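Local coordinates for protein endo-beta-1,4-glucanase (cellulase B) (PDB 4V2X) that probably hydrolyses the backbone of xyloglucan and beta-1,3-1,4-glucans, linking a family 5 glycoside hydrolase catalytic module to an Ig-like module and a CBM46 module, at residues E392-Y397 with H474-T479; D406-L411 with R440-A445. One frame throughout, in Å; residues are numbered along the deposited sequence.

Contact 1 (E392-Y397 with H474-T479); sequences ESNFIY and HFRVNT
The side chains of Y397 and N478 cross at a slant on neighbouring parallel strands, CD1 and CE1 of the tyrosine each coming close to CB of N478, CE1 at 3.7 Å. The amide of N478 ends over one face of the ring, nearer its rim than its centre, with the two planes 64° apart. With chi1 at -87°, CG of Y397 stands beside its own backbone N and the ring leans toward the asparagine; its CE2 edge also lies over a face of F395. An alanine in place of Y397 is likely to leave both the N478 amide and that face of F395 without their aromatic cover.

F475 is buried, and its large apolar side chain packs against S393 and I396 and reaches strand 407-412. Its CE1 lies 3.2 Å from S393 O, its CB is 4.0 Å from I396 CD1, and its ring edge faces F395 N, an amide with no hydrogen-bond partner in the model. Backbone bonds fix the register, the straightest being R476 N to N394 O (2.9 Å, 175°). N394 adds a water bridge: its ND2 gives to a water that in turn gives to H474 O, while its OD1 is held by Q333.

Strand 395-399 forms one border of the mixed sheet of the Ig-like module. Strand 458-467 flanks 473-480 on its other side, and I396 and V477 point inward, toward strand 407-412 and helix 445-452 respectively.

Contact 2 (D406-L411 with R440-A445); sequences DATVSL and RLTVKA
Strands 407-411 and 440-443 run antiparallel, 4.5 Å apart at closest approach, and A407-V443 and V409-L441 are their hydrogen-bonded pairs, each joined by two N-H...O bonds. This is a ladder in one sheet of the Ig-like beta sandwich, and the alternation of its side chains sorts apolar residues from polar ones.

A407, V409, L441 and V443 face the interior. V409 and L441 lie alongside each other and point the same way, with CG2 of the valine 4.0 Å from CB of the leucine. L411 CG reaches the same CB at 4.0 Å, from the strand's far end. These apolar side chains pack between the sheets, where F475 touches L411 and L441.

T408, T442, S410 and R440 occupy the outer face, where hydroxyls and a charge can meet solvent. In the non-hydrogen-bonded pair T408-T442 the two OG1 atoms bond to each other at 2.8 Å, and either may be the donor. Each hydroxyl stands beside its own backbone N (chi1 -62° in T408), while T408 CG2 turns the other way and meets the edge of the R440 guanidinium, 3.5 Å from NE.

K444 NZ forms a salt bridge with E435. Where the chain turns into helix 445-452, D406 OD1 accepts the amide N of A445 at 2.7 Å, on the anti side of the carboxylate and 26° out of its plane.

The paired strands of the two contacts belong to the two sheets of the Ig-like module, and their inner faces meet. Contact 1 is mostly buried, a parallel pairing at the border of the mixed sheet, rich in aromatic and amide groups. Contact 2 is only partly buried, an antiparallel ladder whose inner side is aliphatic and whose outer side carries hydroxyls and charge. Packing joins the sheets, F475 CZ on V409 CG2 (3.7 Å) and I396 CG2 on A407 CB. E392, at the start of segment 392-397, still lies beside strand 407-412, its OE1 probably accepting a hydrogen bond from S410 N, before the chain passes to the other sheet at 395-399.

Contact 1 (E392-Y397 with H474-T479)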
# COMPACT_ATOMS: atom_id res chain seq x y z
N GLU A 392 -38.71 -8.44 -25.10
CA GLU A 392 -39.20 -8.00 -23.80
C GLU A 392 -39.45 -9.18 -22.86
O GLU A 392 -39.24 -9.07 -21.65
CB GLU A 392 -40.46 -7.14 -23.94
CG GLU A 392 -41.65 -7.86 -24.55
CD GLU A 392 -42.88 -6.97 -24.62
OE1 GLU A 392 -42.97 -6.16 -25.56
OE2 GLU A 392 -43.75 -7.09 -23.73
N SER A 393 -39.92 -10.29 -23.42
CA SER A 393 -40.16 -11.52 -22.65
C SER A 393 -39.96 -12.74 -23.54
O SER A 393 -39.96 -12.63 -24.76
CB SER A 393 -41.59 -11.54 -22.10
OG SER A 393 -41.86 -10.43 -21.25
N ASN A 394 -39.83 -13.90 -22.91
CA ASN A 394 -39.83 -15.18 -23.63
C ASN A 394 -41.18 -15.88 -23.51
O ASN A 394 -41.26 -17.10 -23.47
CB ASN A 394 -38.71 -16.08 -23.12
CG ASN A 394 -38.97 -16.61 -21.74
OD1 ASN A 394 -39.50 -15.90 -20.88
ND2 ASN A 394 -38.63 -17.88 -21.51
N PHE A 395 -42.26 -15.10 -23.46
CA PHE A 395 -43.59 -15.69 -23.32
C PHE A 395 -44.65 -14.80 -23.92
O PHE A 395 -44.44 -13.60 -24.07
CB PHE A 395 -43.92 -15.97 -21.84
CG PHE A 395 -43.75 -14.78 -20.92
CD1 PHE A 395 -44.67 -13.75 -20.92
CD2 PHE A 395 -42.66 -14.71 -20.06
CE1 PHE A 395 -44.50 -12.65 -20.09
CE2 PHE A 395 -42.50 -13.62 -19.21
CZ PHE A 395 -43.42 -12.58 -19.23
N ILE A 396 -45.77 -15.42 -24.26
CA ILE A 396 -46.98 -14.71 -24.67
C ILE A 396 -48.12 -15.36 -23.90
O ILE A 396 -48.37 -16.56 -24.06
CB ILE A 396 -47.22 -14.84 -26.18
CG1 ILE A 396 -46.11 -14.13 -26.96
CG2 ILE A 396 -48.59 -14.28 -26.55
CD1 ILE A 396 -46.10 -14.45 -28.44
N TYR A 397 -48.78 -14.58 -23.04
CA TYR A 397 -49.86 -15.10 -22.20
C TYR A 397 -51.22 -14.85 -22.84
O TYR A 397 -51.48 -13.76 -23.37
CB TYR A 397 -49.82 -14.46 -20.83
CG TYR A 397 -48.92 -15.16 -19.84
CD1 TYR A 397 -49.34 -16.32 -19.19
CD2 TYR A 397 -47.67 -14.66 -19.53
CE1 TYR A 397 -48.52 -16.96 -18.27
CE2 TYR A 397 -46.84 -15.29 -18.62
CZ TYR A 397 -47.27 -16.44 -17.99
OH TYR A 397 -46.47 -17.07 -17.07
N HIS A 474 -37.21 -17.80 -28.24
CA HIS A 474 -38.38 -18.66 -28.11
C HIS A 474 -39.44 -18.05 -27.22
O HIS A 474 -39.18 -17.78 -26.06
CB HIS A 474 -37.95 -20.00 -27.51
CG HIS A 474 -36.78 -20.61 -28.20
ND1 HIS A 474 -36.89 -21.31 -29.37
CD2 HIS A 474 -35.46 -20.61 -27.88
CE1 HIS A 474 -35.70 -21.73 -29.75
NE2 HIS A 474 -34.81 -21.32 -28.86
N PHE A 475 -40.63 -17.81 -27.77
CA PHE A 475 -41.77 -17.34 -27.00
C PHE A 475 -42.65 -18.52 -26.61
O PHE A 475 -43.25 -19.17 -27.47
CB PHE A 475 -42.64 -16.38 -27.82
CG PHE A 475 -41.94 -15.11 -28.22
CD1 PHE A 475 -41.81 -14.05 -27.33
CD2 PHE A 475 -41.45 -14.96 -29.51
CE1 PHE A 475 -41.18 -12.88 -27.71
CE2 PHE A 475 -40.82 -13.79 -29.90
CZ PHE A 475 -40.68 -12.76 -28.99
N ARG A 476 -42.74 -18.77 -25.31
CA ARG A 476 -43.63 -19.81 -24.80
C ARG A 476 -45.04 -19.24 -24.81
O ARG A 476 -45.29 -18.17 -24.24
CB ARG A 476 -43.22 -20.23 -23.39
CG ARG A 476 -41.82 -20.83 -23.33
CD ARG A 476 -41.34 -21.01 -21.90
NE ARG A 476 -42.07 -22.07 -21.23
CZ ARG A 476 -41.82 -23.37 -21.40
NH1 ARG A 476 -40.85 -23.74 -22.23
NH2 ARG A 476 -42.53 -24.28 -20.76
N VAL A 477 -45.97 -19.94 -25.46
CA VAL A 477 -47.35 -19.49 -25.55
C VAL A 477 -48.13 -20.19 -24.44
O VAL A 477 -48.27 -21.41 -24.45
CB VAL A 477 -47.97 -19.78 -26.93
CG1 VAL A 477 -49.44 -19.39 -26.96
CG2 VAL A 477 -47.19 -19.06 -28.02
N ASN A 478 -48.60 -19.40 -23.48
CA ASN A 478 -49.18 -19.89 -22.23
C ASN A 478 -50.62 -19.46 -22.06
O ASN A 478 -50.92 -18.27 -22.19
CB ASN A 478 -48.38 -19.36 -21.04
CG ASN A 478 -46.91 -19.76 -21.10
OD1 ASN A 478 -46.56 -20.82 -21.61
ND2 ASN A 478 -46.04 -18.89 -20.58
N THR A 479 -51.50 -20.40 -21.75
CA THR A 479 -52.86 -20.07 -21.38
C THR A 479 -52.97 -20.05 -19.87
O THR A 479 -52.47 -20.95 -19.20
CB THR A 479 -53.86 -21.08 -21.96
OG1 THR A 479 -53.76 -21.07 -23.39
CG2 THR A 479 -55.28 -20.74 -21.55
O HOH W 1 -38.23 -19.56 -23.92

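Contact 2 (D406-L411 with R440-A445)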
# COMPACT_ATOMS: atom_id res chain seq x y z
N ASP A 406 -54.18 -10.41 -31.57
CA ASP A 406 -52.79 -10.30 -32.00
C ASP A 406 -51.93 -9.97 -30.80
O ASP A 406 -52.33 -9.17 -29.94
CB ASP A 406 -52.62 -9.21 -33.06
CG ASP A 406 -53.40 -9.49 -34.34
OD1 ASP A 406 -53.91 -10.61 -34.53
OD2 ASP A 406 -53.48 -8.57 -35.17
N ALA A 407 -50.77 -10.61 -30.71
CA ALA A 407 -49.79 -10.31 -29.68
C ALA A 407 -48.67 -9.51 -30.30
O ALA A 407 -48.07 -9.94 -31.29
CB ALA A 407 -49.24 -11.60 -29.09
N THR A 408 -48.40 -8.34 -29.74
CA THR A 408 -47.29 -7.51 -30.19
C THR A 408 -46.24 -7.44 -29.09
O THR A 408 -46.55 -7.10 -27.94
CB THR A 408 -47.74 -6.11 -30.62
OG1 THR A 408 -48.64 -6.23 -31.73
CG2 THR A 408 -46.55 -5.26 -31.04
N VAL A 409 -45.00 -7.77 -29.44
CA VAL A 409 -43.89 -7.76 -28.49
C VAL A 409 -42.74 -6.95 -29.07
O VAL A 409 -42.54 -6.92 -30.29
CB VAL A 409 -43.41 -9.20 -28.15
CG1 VAL A 409 -44.45 -9.93 -27.31
CG2 VAL A 409 -43.09 -10.01 -29.40
N SER A 410 -41.99 -6.31 -28.18
CA SER A 410 -40.81 -5.54 -28.56
C SER A 410 -39.59 -6.45 -28.60
O SER A 410 -39.33 -7.17 -27.65
CB SER A 410 -40.57 -4.40 -27.58
OG SER A 410 -41.56 -3.40 -27.72
N LEU A 411 -38.88 -6.40 -29.73
CA LEU A 411 -37.62 -7.08 -29.89
C LEU A 411 -36.49 -6.09 -29.67
O LEU A 411 -36.66 -4.89 -29.87
CB LEU A 411 -37.48 -7.63 -31.31
CG LEU A 411 -38.55 -8.57 -31.85
CD1 LEU A 411 -38.18 -9.00 -33.26
CD2 LEU A 411 -38.74 -9.78 -30.93
N ARG A 440 -41.06 -3.83 -33.36
CA ARG A 440 -42.33 -4.36 -32.85
C ARG A 440 -42.78 -5.56 -33.68
O ARG A 440 -43.17 -5.41 -34.84
CB ARG A 440 -43.42 -3.29 -32.88
CG ARG A 440 -43.12 -2.07 -32.02
CD ARG A 440 -43.42 -2.33 -30.55
NE ARG A 440 -44.86 -2.31 -30.28
CZ ARG A 440 -45.60 -1.20 -30.19
NH1 ARG A 440 -45.05 0.01 -30.34
NH2 ARG A 440 -46.90 -1.30 -29.94
N LEU A 441 -42.71 -6.74 -33.07
CA LEU A 441 -43.17 -7.98 -33.69
C LEU A 441 -44.61 -8.28 -33.32
O LEU A 441 -44.94 -8.41 -32.14
CB LEU A 441 -42.30 -9.15 -33.25
CG LEU A 441 -42.69 -10.54 -33.78
CD1 LEU A 441 -42.54 -10.62 -35.29
CD2 LEU A 441 -41.86 -11.62 -33.10
N THR A 442 -45.47 -8.41 -34.33
CA THR A 442 -46.85 -8.82 -34.10
C THR A 442 -47.04 -10.26 -34.57
O THR A 442 -46.78 -10.58 -35.73
CB THR A 442 -47.84 -7.91 -34.85
OG1 THR A 442 -47.75 -6.58 -34.33
CG2 THR A 442 -49.26 -8.40 -34.68
N VAL A 443 -47.49 -11.12 -33.67
CA VAL A 443 -47.93 -12.46 -34.02
C VAL A 443 -49.46 -12.44 -34.14
O VAL A 443 -50.16 -12.11 -33.18
CB VAL A 443 -47.50 -13.50 -32.96
CG1 VAL A 443 -47.85 -14.90 -33.44
CG2 VAL A 443 -46.01 -13.40 -32.67
N LYS A 444 -49.97 -12.81 -35.30
CA LYS A 444 -51.40 -12.70 -35.57
C LYS A 444 -52.23 -13.72 -34.76
O LYS A 444 -51.79 -14.85 -34.50
CB LYS A 444 -51.69 -12.85 -37.06
CG LYS A 444 -51.06 -11.78 -37.94
CD LYS A 444 -51.74 -10.43 -37.80
CE LYS A 444 -50.94 -9.33 -38.48
NZ LYS A 444 -50.87 -9.47 -39.96
N ALA A 445 -53.42 -13.28 -34.36
CA ALA A 445 -54.35 -14.07 -33.55
C ALA A 445 -54.54 -15.51 -34.01
O ALA A 445 -54.55 -16.43 -33.19
CB ALA A 445 -55.70 -13.36 -33.51